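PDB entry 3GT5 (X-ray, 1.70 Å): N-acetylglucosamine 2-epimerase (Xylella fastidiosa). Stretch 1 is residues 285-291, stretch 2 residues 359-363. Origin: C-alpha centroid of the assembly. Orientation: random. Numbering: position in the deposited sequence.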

# COMPACT_ATOMS: atom_id res chain seq x y z
N TRP A 285 17.80 9.00 3.02
CA TRP A 285 18.04 9.64 1.73
C TRP A 285 19.52 9.51 1.37
O TRP A 285 20.38 9.85 2.18
N ASP A 286 19.79 8.96 0.19
CA ASP A 286 21.14 8.82 -0.37
C ASP A 286 21.55 10.19 -0.98
O ASP A 286 21.15 10.52 -2.07
N ALA A 287 22.32 11.00 -0.24
CA ALA A 287 22.67 12.35 -0.71
C ALA A 287 23.64 12.27 -1.89
O ALA A 287 23.72 13.20 -2.66
N VAL A 288 24.32 11.14 -2.05
CA VAL A 288 25.29 10.96 -3.13
C VAL A 288 24.63 10.51 -4.45
O VAL A 288 24.76 11.18 -5.47
N ARG A 289 23.91 9.39 -4.41
CA ARG A 289 23.32 8.75 -5.61
C ARG A 289 21.82 9.06 -5.81
O ARG A 289 21.27 8.77 -6.87
N GLY A 290 21.18 9.69 -4.82
CA GLY A 290 19.73 9.98 -4.88
C GLY A 290 18.90 8.80 -4.39
O GLY A 290 19.31 7.64 -4.47
N GLY A 291 17.70 9.12 -3.87
CA GLY A 291 16.69 8.08 -3.59
C GLY A 291 16.71 7.67 -2.12
O GLY A 291 17.73 7.79 -1.46
N ASP A 359 19.49 -1.37 -7.52
CA ASP A 359 20.47 -1.52 -6.47
C ASP A 359 20.94 -0.14 -5.98
O ASP A 359 20.46 0.90 -6.43
N GLY A 360 21.84 -0.09 -5.01
CA GLY A 360 22.21 1.18 -4.40
C GLY A 360 22.86 2.14 -5.39
O GLY A 360 22.75 3.38 -5.23
N ASP A 361 23.47 1.56 -6.43
CA ASP A 361 24.04 2.33 -7.57
C ASP A 361 23.03 2.68 -8.69
O ASP A 361 23.42 3.11 -9.79
N ASN A 362 21.74 2.48 -8.41
CA ASN A 362 20.69 2.80 -9.35
C ASN A 362 20.72 1.93 -10.59
O ASN A 362 20.26 2.34 -11.66
N ARG A 363 21.21 0.70 -10.45
CA ARG A 363 21.19 -0.28 -11.56
C ARG A 363 20.07 -1.28 -11.43
O ARG A 363 19.74 -1.71 -10.33

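The most unusual feature of this contact is a backbone carbonyl lying over the face of a guanidinium group. Gly-360 O sits 2.9 Å from Arg-289 CZ, and although it is also 3.0 Å from Arg-289 NE and 3.1 Å from Arg-289 NH1, the angles at both nitrogens are too poor for hydrogen bonds. The approach is therefore best read as a carbonyl oxygen resting against the positively charged, planar group.

Arg-289 dominates its side of the contact, with 94 Å² covered out of 211 Å² buried over both stretches. Its CA-to-CB bond points toward stretch 2, and chi1 to chi3 in the m, t and m wells (-55°, 169°, -62°) bring the guanidinium over Gly-360. An ideal CB on Gly-360 would lie only 3.0 Å from Arg-289 NH2, so the absence of a side chain there leaves room for the arginine.

Near the guanidinium plane, at its edge, Asp-361 supplies the charged partner. Arg-289 NH1 donates to Asp-361 OD1 at 3.0 Å with an N-H...acceptor angle of 152°, a hydrogen bond that is part of a salt bridge. The CA-to-CB bond of Asp-361 points away from stretch 1, yet with chi1 at -63° (m) the carboxylate end comes nearer.

The arginine is also held from within its own stretch. Asp-286, chi1 t at -171°, accepts from Arg-289 NE through OD1 at 2.8 Å in a salt bridge, while the bond from Arg-289 NH2 to the same OD1, 3.0 Å and 130°, is weak. Asp-286 OD2 takes the backbone instead: Arg-289 N donates to it at 2.9 Å and a nearly linear 178°. One aspartate thus fixes both ends of Arg-289, while its own contact with stretch 2 is slight, OD1 standing 4.0 Å from Gly-360 O.

Asn-362 makes the second polar link. Its CA-to-CB bond points sideways, but the m rotamer (chi1 -63°, chi2 -35°) brings the amide nearer, and ND2 donates to Arg-289 O at 2.9 Å and 150°. The same ND2 lies 3.9 Å from Arg-289 CB, and Asn-362 OD1 is hydrogen-bonded elsewhere in the structure.

Behind these contacts, a type I turn from Asp-359 to Asn-362, closed by Asn-362 N to Asp-359 O at 2.8 Å, presents Gly-360 and Asp-361 to the arginine. Asp-359 does not touch stretch 1; its p rotamer (77°) serves Arg-363, whose N donates to Asp-359 OD1 at 2.9 Å and whose NH2 forms a salt bridge with Asp-359 OD2 at 2.8 Å.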

# COMPACT_ATOMS: atom_id res chain seq x y z
CB TRP A 285 17.62 11.11 1.75
CG TRP A 285 17.91 11.84 0.47
CD1 TRP A 285 18.96 12.71 0.23
CD2 TRP A 285 17.18 11.76 -0.76
NE1 TRP A 285 18.90 13.17 -1.06
CE2 TRP A 285 17.82 12.61 -1.69
CE3 TRP A 285 16.03 11.05 -1.18
CZ2 TRP A 285 17.36 12.78 -3.01
CZ3 TRP A 285 15.56 11.23 -2.49
CH2 TRP A 285 16.23 12.08 -3.39
CB ASP A 286 21.13 7.69 -1.38
CG ASP A 286 22.53 7.29 -1.87
OD1 ASP A 286 22.66 6.10 -2.34
OD2 ASP A 286 23.42 8.15 -1.84
CB ALA A 287 23.23 13.23 0.42
CB VAL A 288 26.41 9.97 -2.73
CG1 VAL A 288 27.42 9.75 -3.89
CG2 VAL A 288 27.12 10.47 -1.48
CB ARG A 289 23.58 7.25 -5.53
CG ARG A 289 25.08 6.92 -5.37
CD ARG A 289 25.39 5.44 -5.02
NE ARG A 289 24.82 5.03 -3.73
CZ ARG A 289 24.84 3.78 -3.24
NH1 ARG A 289 25.46 2.80 -3.90
NH2 ARG A 289 24.26 3.52 -2.07
CB ASP A 359 21.60 -2.47 -6.91
CG ASP A 359 22.58 -1.82 -7.87
OD1 ASP A 359 22.43 -0.64 -8.18
OD2 ASP A 359 23.54 -2.52 -8.29
CB ASP A 361 25.19 1.54 -8.18
CG ASP A 361 26.33 1.36 -7.19
OD1 ASP A 361 26.72 2.38 -6.54
OD2 ASP A 361 26.80 0.21 -7.05
CB ASN A 362 20.73 4.31 -9.71
CG ASN A 362 20.48 5.18 -8.54
OD1 ASN A 362 19.68 4.83 -7.66
ND2 ASN A 362 21.17 6.33 -8.49
CB ARG A 363 22.52 -1.02 -11.63
CG ARG A 363 23.72 -0.10 -11.91
CD ARG A 363 25.04 -0.90 -11.96
NE ARG A 363 25.13 -1.71 -10.75
CZ ARG A 363 26.17 -2.45 -10.37
NH1 ARG A 363 27.28 -2.52 -11.11
NH2 ARG A 363 26.08 -3.10 -9.21